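Local coordinates for protein class I SAM-dependent methyltransferase (Silicibacter pomeroyi DSS-3, PDB 3CVO) that is of unknown function but, as a class I SAM-dependent methyltransferase-like protein with a Rossmann fold, probably transfers methyl groups from S-adenosylmethionine, at residues Val57-Ala62 and Thr87-Thr92. Residues are numbered along the deposited sequence; the frame is centred on the assembly and turned at random.
Sequences VESDRA and TDIGPT. With EDO (1,2-ethanediol), chain M; EDO (1,2-ethanediol), chain P.
At the C-terminal edge of a Rossmann-like methyltransferase sheet, the turn leaving strand 53-58 meets the loop that follows the neighbouring strand 81-86, and the contact illustrates how parallel pairing gives way to side-chain and water bridging. The last direct backbone link is Thr87 N to Glu58 O, 2.8 Å and nearly straight, although the donor stands above the carbonyl plane. In class I methyltransferases an acidic residue ending this second strand commonly binds the cofactor ribose; the position of Glu58 is consistent with that role, though the groups bound at these segments are 1,2-ethanediol. Its carboxylate is held twice: OE2 accepts the backbone N of Asp60 on its anti lone pair, and OE1 pairs with Ser39 OG.

Van der Waals packing follows. The side chains of Val57 and Thr87 cross obliquely, Val57 CG1 lying 3.6 Å from Thr87 OG1, which bonds back to Val85 O. The apolar pair is tight: Ile89 CG1 sits between its own backbone N and C (chi1 60°), carrying CD1 to 3.4 Å from Ser59 CB, while Ser59 OG binds Gly96 O. Thr92 turns its CG2 methyl to Ser59 O at 3.6 Å.

An Asx turn, Asp88 OD1 accepting Gly90 N, shapes the loop; at Gly90 a CB would be jammed against Ile89 O. Asp60 N-caps helix 61-73, its OD1 bonding Trp63 N.

Water completes the seam. Ser59 O, also bonded by Trp86 NE1, accepts from one water at 2.7 Å that donates to Gly90 O and accepts from Ile89 N. A second donates to it at longer range, accepts from Arg61 N and pairs with Thr92 OG1. A third lies 2.7 Å from Thr92 OG1 and donates weakly to Asp60 OD2.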
loop_
_atom_site.group_PDB
_atom_site.type_symbol
_atom_site.label_atom_id
_atom_site.label_comp_id
_atom_site.label_asym_id
_atom_site.label_seq_id
_atom_site.Cartn_x
_atom_site.Cartn_y
_atom_site.Cartn_z
ATOM N N VAL A 57 -16.575 -9.741 6.900
ATOM C CA VAL A 57 -16.385 -8.797 5.810
ATOM C C VAL A 57 -16.868 -9.457 4.536
ATOM O O VAL A 57 -16.504 -10.572 4.182
ATOM C CB VAL A 57 -14.849 -8.376 5.684
ATOM C CG1 VAL A 57 -14.584 -7.517 4.387
ATOM C CG2 VAL A 57 -14.370 -7.700 6.979
ATOM N N GLU A 58 -17.714 -8.754 3.815
ATOM C CA GLU A 58 -18.360 -9.358 2.651
ATOM C C GLU A 58 -18.468 -8.369 1.476
ATOM O O GLU A 58 -18.972 -7.277 1.648
ATOM C CB GLU A 58 -19.777 -9.811 3.069
ATOM C CG GLU A 58 -20.636 -10.440 1.961
ATOM C CD GLU A 58 -19.933 -11.618 1.274
ATOM O OE1 GLU A 58 -19.589 -12.571 1.993
ATOM O OE2 GLU A 58 -19.684 -11.529 0.049
ATOM N N SER A 59 -18.035 -8.808 0.292
ATOM C CA SER A 59 -18.020 -7.954 -0.906
ATOM C C SER A 59 -19.338 -7.994 -1.718
ATOM O O SER A 59 -19.636 -7.053 -2.455
ATOM C CB SER A 59 -16.838 -8.337 -1.837
ATOM O OG SER A 59 -16.874 -9.710 -2.175
ATOM N N ASP A 60 -20.119 -9.061 -1.563
ATOM C CA ASP A 60 -21.360 -9.284 -2.344
ATOM C C ASP A 60 -22.513 -8.706 -1.528
ATOM O O ASP A 60 -22.935 -9.276 -0.541
ATOM C CB ASP A 60 -21.535 -10.782 -2.626
ATOM C CG ASP A 60 -22.764 -11.119 -3.472
ATOM O OD1 ASP A 60 -23.772 -10.398 -3.470
ATOM O OD2 ASP A 60 -22.714 -12.165 -4.141
ATOM N N ARG A 61 -23.003 -7.553 -1.952
ATOM C CA ARG A 61 -24.043 -6.859 -1.212
ATOM C C ARG A 61 -25.309 -7.722 -1.043
ATOM O O ARG A 61 -25.935 -7.750 0.031
ATOM C CB ARG A 61 -24.410 -5.547 -1.895
ATOM C CG ARG A 61 -25.419 -4.751 -1.096
ATOM C CD ARG A 61 -25.650 -3.342 -1.618
ATOM N NE ARG A 61 -26.156 -2.485 -0.549
ATOM C CZ ARG A 61 -26.320 -1.173 -0.655
ATOM N NH1 ARG A 61 -26.023 -0.557 -1.793
ATOM N NH2 ARG A 61 -26.771 -0.476 0.379
ATOM N N ALA A 62 -25.699 -8.388 -2.123
ATOM C CA ALA A 62 -26.938 -9.193 -2.125
ATOM C C ALA A 62 -26.816 -10.410 -1.218
ATOM O O ALA A 62 -27.756 -10.775 -0.508
ATOM C CB ALA A 62 -27.359 -9.570 -3.558
ATOM N N THR A 87 -18.646 -4.542 2.312
ATOM C CA THR A 87 -17.500 -3.706 1.985
ATOM C C THR A 87 -17.421 -3.578 0.471
ATOM O O THR A 87 -17.140 -4.513 -0.223
ATOM C CB THR A 87 -16.247 -4.316 2.627
ATOM O OG1 THR A 87 -16.532 -4.540 4.022
ATOM C CG2 THR A 87 -15.029 -3.407 2.495
ATOM N N ASP A 88 -17.716 -2.371 0.025
ATOM C CA ASP A 88 -17.964 -1.974 -1.378
ATOM C C ASP A 88 -16.681 -1.981 -2.180
ATOM O O ASP A 88 -15.753 -1.155 -1.943
ATOM C CB ASP A 88 -18.589 -0.579 -1.408
ATOM C CG ASP A 88 -19.060 -0.157 -2.772
ATOM O OD1 ASP A 88 -18.928 -0.920 -3.725
ATOM O OD2 ASP A 88 -19.623 0.955 -2.874
ATOM N N ILE A 89 -16.594 -2.948 -3.085
ATOM C CA ILE A 89 -15.462 -3.021 -4.026
ATOM C C ILE A 89 -15.946 -2.958 -5.453
ATOM O O ILE A 89 -15.255 -3.380 -6.401
ATOM C CB ILE A 89 -14.544 -4.241 -3.838
ATOM C CG1 ILE A 89 -15.343 -5.535 -4.012
ATOM C CG2 ILE A 89 -13.805 -4.196 -2.478
ATOM C CD1 ILE A 89 -14.552 -6.792 -3.896
ATOM N N GLY A 90 -17.131 -2.382 -5.568
ATOM C CA GLY A 90 -17.849 -2.254 -6.822
ATOM C C GLY A 90 -18.790 -3.419 -7.071
ATOM O O GLY A 90 -18.874 -4.357 -6.291
ATOM N N PRO A 91 -19.507 -3.375 -8.183
ATOM C CA PRO A 91 -20.396 -4.504 -8.481
ATOM C C PRO A 91 -19.666 -5.821 -8.644
ATOM O O PRO A 91 -18.570 -5.886 -9.185
ATOM C CB PRO A 91 -21.080 -4.083 -9.780
ATOM C CG PRO A 91 -21.157 -2.565 -9.684
ATOM C CD PRO A 91 -19.864 -2.153 -8.929
ATOM N N THR A 92 -20.312 -6.881 -8.185
ATOM C CA THR A 92 -19.676 -8.164 -8.062
ATOM C C THR A 92 -20.448 -9.226 -8.820
ATOM O O THR A 92 -21.627 -9.070 -9.120
ATOM C CB THR A 92 -19.553 -8.612 -6.573
ATOM O OG1 THR A 92 -20.841 -8.529 -5.955
ATOM C CG2 THR A 92 -18.495 -7.758 -5.779
HETATM C C1 EDO M . -19.280 1.092 1.689
HETATM O O1 EDO M . -20.707 0.982 1.750
HETATM C C2 EDO M . -18.636 -0.204 2.190
HETATM O O2 EDO M . -17.172 -0.096 2.056
HETATM C C1 EDO P . -26.097 -14.891 -5.001
HETATM O O1 EDO P . -26.110 -15.748 -3.857
HETATM C C2 EDO P . -24.932 -13.922 -4.880
HETATM O O2 EDO P . -25.431 -12.580 -4.826
HETATM O O HOH W 1 -18.811 -4.733 -3.612
HETATM O O HOH W 2 -22.032 -6.410 -4.596
HETATM O O HOH W 3 -21.678 -11.110 -6.287
#